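Local coordinates for carboxyltransferase domain-containing protein (Pyrococcus horikoshii, PDB 2PHC) that is of unknown function but is probably an ATP-binding hydrolase of the carboxyltransferase subdomain C and D family, at residues I3-I13 against Y63-S74. Numbering follows the deposited sequence.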
# COMPACT_ATOMS: atom_id res chain seq x y z
N ILE A 3 -14.16 13.19 9.42
CA ILE A 3 -14.80 12.73 10.65
C ILE A 3 -16.03 13.68 10.69
O ILE A 3 -15.87 14.90 10.83
CB ILE A 3 -14.06 12.82 11.95
CG1 ILE A 3 -13.00 11.74 12.00
CG2 ILE A 3 -15.06 12.64 13.13
CD1 ILE A 3 -12.81 11.23 13.35
N LYS A 4 -17.24 13.13 10.52
CA LYS A 4 -18.47 13.96 10.30
C LYS A 4 -19.63 13.43 11.09
O LYS A 4 -19.63 12.28 11.47
CB LYS A 4 -18.82 14.16 8.79
N PRO A 5 -20.59 14.30 11.42
CA PRO A 5 -21.67 13.79 12.27
C PRO A 5 -22.66 13.02 11.41
O PRO A 5 -22.79 13.28 10.20
CB PRO A 5 -22.29 15.07 12.88
CG PRO A 5 -21.45 16.17 12.39
CD PRO A 5 -20.79 15.73 11.13
N ALA A 6 -23.35 12.09 12.04
CA ALA A 6 -23.95 11.03 11.27
C ALA A 6 -25.36 10.77 11.76
O ALA A 6 -25.89 9.72 11.58
CB ALA A 6 -23.08 9.78 11.33
N GLY A 7 -25.92 11.77 12.44
CA GLY A 7 -27.28 11.76 12.93
C GLY A 7 -27.23 11.55 14.38
O GLY A 7 -26.39 12.14 15.10
N ASP A 8 -28.14 10.70 14.84
CA ASP A 8 -28.46 10.68 16.24
C ASP A 8 -27.36 9.98 17.05
O ASP A 8 -27.17 8.72 17.03
CB ASP A 8 -29.88 10.07 16.49
N SER A 9 -26.63 10.81 17.78
CA SER A 9 -25.62 10.31 18.68
C SER A 9 -24.60 9.41 17.93
O SER A 9 -24.25 8.36 18.41
CB SER A 9 -26.31 9.58 19.82
OG SER A 9 -26.89 10.55 20.70
N ALA A 10 -24.13 9.87 16.78
CA ALA A 10 -23.28 9.07 15.91
C ALA A 10 -22.32 9.86 15.08
O ALA A 10 -22.65 10.94 14.59
CB ALA A 10 -24.14 8.19 14.96
N PHE A 11 -21.17 9.26 14.81
CA PHE A 11 -20.20 9.86 13.85
C PHE A 11 -19.77 8.86 12.79
O PHE A 11 -19.78 7.72 13.01
CB PHE A 11 -18.93 10.40 14.61
CG PHE A 11 -19.22 11.60 15.49
CD1 PHE A 11 -19.61 11.44 16.80
CD2 PHE A 11 -19.15 12.89 14.98
CE1 PHE A 11 -19.92 12.51 17.58
CE2 PHE A 11 -19.48 13.95 15.77
CZ PHE A 11 -19.83 13.75 17.08
N LEU A 12 -19.42 9.34 11.62
CA LEU A 12 -18.94 8.47 10.60
C LEU A 12 -17.53 8.96 10.23
O LEU A 12 -17.34 10.15 9.92
CB LEU A 12 -19.85 8.59 9.37
CG LEU A 12 -19.63 7.62 8.19
CD1 LEU A 12 -20.14 6.20 8.43
CD2 LEU A 12 -20.18 8.21 6.87
N ILE A 13 -16.61 8.06 10.48
CA ILE A 13 -15.35 8.05 9.87
C ILE A 13 -15.41 7.34 8.58
O ILE A 13 -15.76 6.26 8.41
CB ILE A 13 -14.28 7.47 10.78
CG1 ILE A 13 -14.49 7.93 12.20
CG2 ILE A 13 -12.93 7.88 10.32
CD1 ILE A 13 -14.24 6.90 13.18
N TYR A 63 -21.15 15.39 22.95
CA TYR A 63 -20.94 15.34 21.54
C TYR A 63 -19.53 15.74 21.15
O TYR A 63 -19.00 15.27 20.19
CB TYR A 63 -21.99 16.14 20.84
CG TYR A 63 -21.71 16.56 19.43
CD1 TYR A 63 -22.60 16.29 18.42
CD2 TYR A 63 -20.59 17.24 19.11
CE1 TYR A 63 -22.36 16.68 17.17
CE2 TYR A 63 -20.37 17.64 17.88
CZ TYR A 63 -21.25 17.35 16.91
OH TYR A 63 -21.00 17.75 15.66
N GLU A 64 -18.92 16.62 21.92
CA GLU A 64 -17.83 17.42 21.41
C GLU A 64 -16.63 16.65 21.81
O GLU A 64 -15.66 16.62 21.12
CB GLU A 64 -17.82 18.79 22.07
CG GLU A 64 -18.75 19.81 21.47
N GLU A 65 -16.75 16.02 22.95
CA GLU A 65 -15.84 15.00 23.45
C GLU A 65 -15.68 13.88 22.42
O GLU A 65 -14.58 13.45 22.16
CB GLU A 65 -16.35 14.33 24.73
CG GLU A 65 -15.99 14.99 26.06
CD GLU A 65 -17.05 14.70 27.18
OE1 GLU A 65 -17.95 15.56 27.40
OE2 GLU A 65 -16.98 13.62 27.83
N VAL A 66 -16.79 13.39 21.88
CA VAL A 66 -16.74 12.17 21.07
C VAL A 66 -16.10 12.51 19.78
O VAL A 66 -15.23 11.80 19.32
CB VAL A 66 -18.07 11.53 20.89
CG1 VAL A 66 -18.01 10.40 19.76
CG2 VAL A 66 -18.46 10.92 22.22
N GLU A 67 -16.46 13.69 19.26
CA GLU A 67 -15.88 14.11 18.06
C GLU A 67 -14.34 14.22 18.17
O GLU A 67 -13.61 13.72 17.27
CB GLU A 67 -16.47 15.43 17.63
CG GLU A 67 -15.83 15.95 16.40
CD GLU A 67 -16.43 17.25 16.02
OE1 GLU A 67 -16.81 18.02 16.97
OE2 GLU A 67 -16.51 17.50 14.78
N SER A 68 -13.88 14.86 19.28
CA SER A 68 -12.46 15.16 19.51
C SER A 68 -11.72 13.89 19.61
O SER A 68 -10.68 13.77 18.98
CB SER A 68 -12.20 16.03 20.79
OG SER A 68 -12.76 17.34 20.63
N TYR A 69 -12.23 12.95 20.40
CA TYR A 69 -11.57 11.69 20.61
C TYR A 69 -11.32 10.88 19.29
O TYR A 69 -10.34 10.10 19.21
CB TYR A 69 -12.51 10.88 21.50
CG TYR A 69 -12.06 9.47 21.83
CD1 TYR A 69 -11.58 9.17 23.11
CD2 TYR A 69 -12.15 8.41 20.88
CE1 TYR A 69 -11.20 7.89 23.45
CE2 TYR A 69 -11.77 7.09 21.21
CZ TYR A 69 -11.25 6.87 22.49
OH TYR A 69 -10.86 5.61 22.91
N LEU A 70 -12.21 11.04 18.31
CA LEU A 70 -12.21 10.16 17.16
C LEU A 70 -11.20 10.79 16.26
O LEU A 70 -10.51 10.10 15.53
CB LEU A 70 -13.58 10.06 16.48
CG LEU A 70 -14.71 9.26 17.13
CD1 LEU A 70 -16.04 9.42 16.25
CD2 LEU A 70 -14.29 7.83 17.23
N LYS A 71 -11.09 12.12 16.38
CA LYS A 71 -10.11 12.85 15.61
C LYS A 71 -8.71 12.41 16.08
O LYS A 71 -7.80 12.34 15.28
CB LYS A 71 -10.33 14.35 15.76
CG LYS A 71 -11.11 15.00 14.67
CD LYS A 71 -11.73 16.30 15.16
CE LYS A 71 -12.82 16.79 14.14
NZ LYS A 71 -13.28 18.22 14.26
N ARG A 72 -8.59 12.05 17.37
CA ARG A 72 -7.30 11.81 18.04
C ARG A 72 -6.85 10.38 17.84
O ARG A 72 -5.72 10.10 17.51
CB ARG A 72 -7.41 12.16 19.53
CG ARG A 72 -7.94 13.69 19.64
CD ARG A 72 -8.11 14.21 20.99
NE ARG A 72 -8.73 13.26 21.92
CZ ARG A 72 -9.28 13.62 23.08
NH1 ARG A 72 -9.26 14.90 23.46
NH2 ARG A 72 -9.81 12.68 23.87
N ILE A 73 -7.77 9.47 18.02
CA ILE A 73 -7.52 8.09 17.67
C ILE A 73 -7.21 7.88 16.13
O ILE A 73 -6.32 7.18 15.84
CB ILE A 73 -8.58 7.18 18.39
CG1 ILE A 73 -8.14 5.71 18.44
CG2 ILE A 73 -9.94 7.32 17.80
CD1 ILE A 73 -8.69 5.07 19.60
N SER A 74 -7.81 8.65 15.20
CA SER A 74 -7.45 8.58 13.79
C SER A 74 -6.07 9.13 13.36
O SER A 74 -5.45 8.64 12.36
CB SER A 74 -8.52 9.30 12.97
OG SER A 74 -9.76 9.10 13.58
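Phe11 and Ile3 project from a beta-hairpin onto the helix of residues 63-74, whose axis runs 19° from that of strand 10-13 and nearly antiparallel to strand 3-5, 9.3 Å away at closest approach. This is the interface of a two-layer alpha/beta sandwich: the hairpin supplies two adjacent strands of a four-stranded antiparallel sheet, 3-5 being outermost, and the helix packs on its face beside helix 21-37. Lys4 and Leu12 form a hydrogen-bonded pair. Every second residue of the extended strands, Ile3 and Pro5, Phe11 and Ile13, points to the helix.

Phe11, flat and apolar, fills the middle. Its CG lies anti to the carbonyl carbon (chi1 -68°), which sends the ring forward to Tyr63. There CZ stands 3.7 Å above the plane of the Tyr63 ring, over its centre, in a T-shaped pair with planes at 70°. Glu67 CA lies over one face of the phenylalanine, while Val66 CG1 approaches Phe11 CD1 obliquely at 3.5 Å. With alanine in place of Phe11, the Tyr63 face would probably lose its edge partner and a gap open between strand 10-13 and the helix, where Val66 CG1 and Leu70 CD1 now pack on the ring. Glu67 lends aliphatic CB to Phe11 CZ and extends its carboxylate to a salt bridge with Lys71 NZ, whose hydrogen bond to OE2 is weak (3.3 Å).

Leu70, branched and buried, serves both strands: CD1 meets Phe11 CB, CD2 faces Ile13 CD1, and CB packs against Ile3 CD1. Pro5 brings its compact ring to the Tyr63 hydroxyl, CG lying 3.7 Å from OH. Beta-branched Ile3 suits a strand, and its CG1 arm ends in CD1, 3.4 Å from Leu70 C.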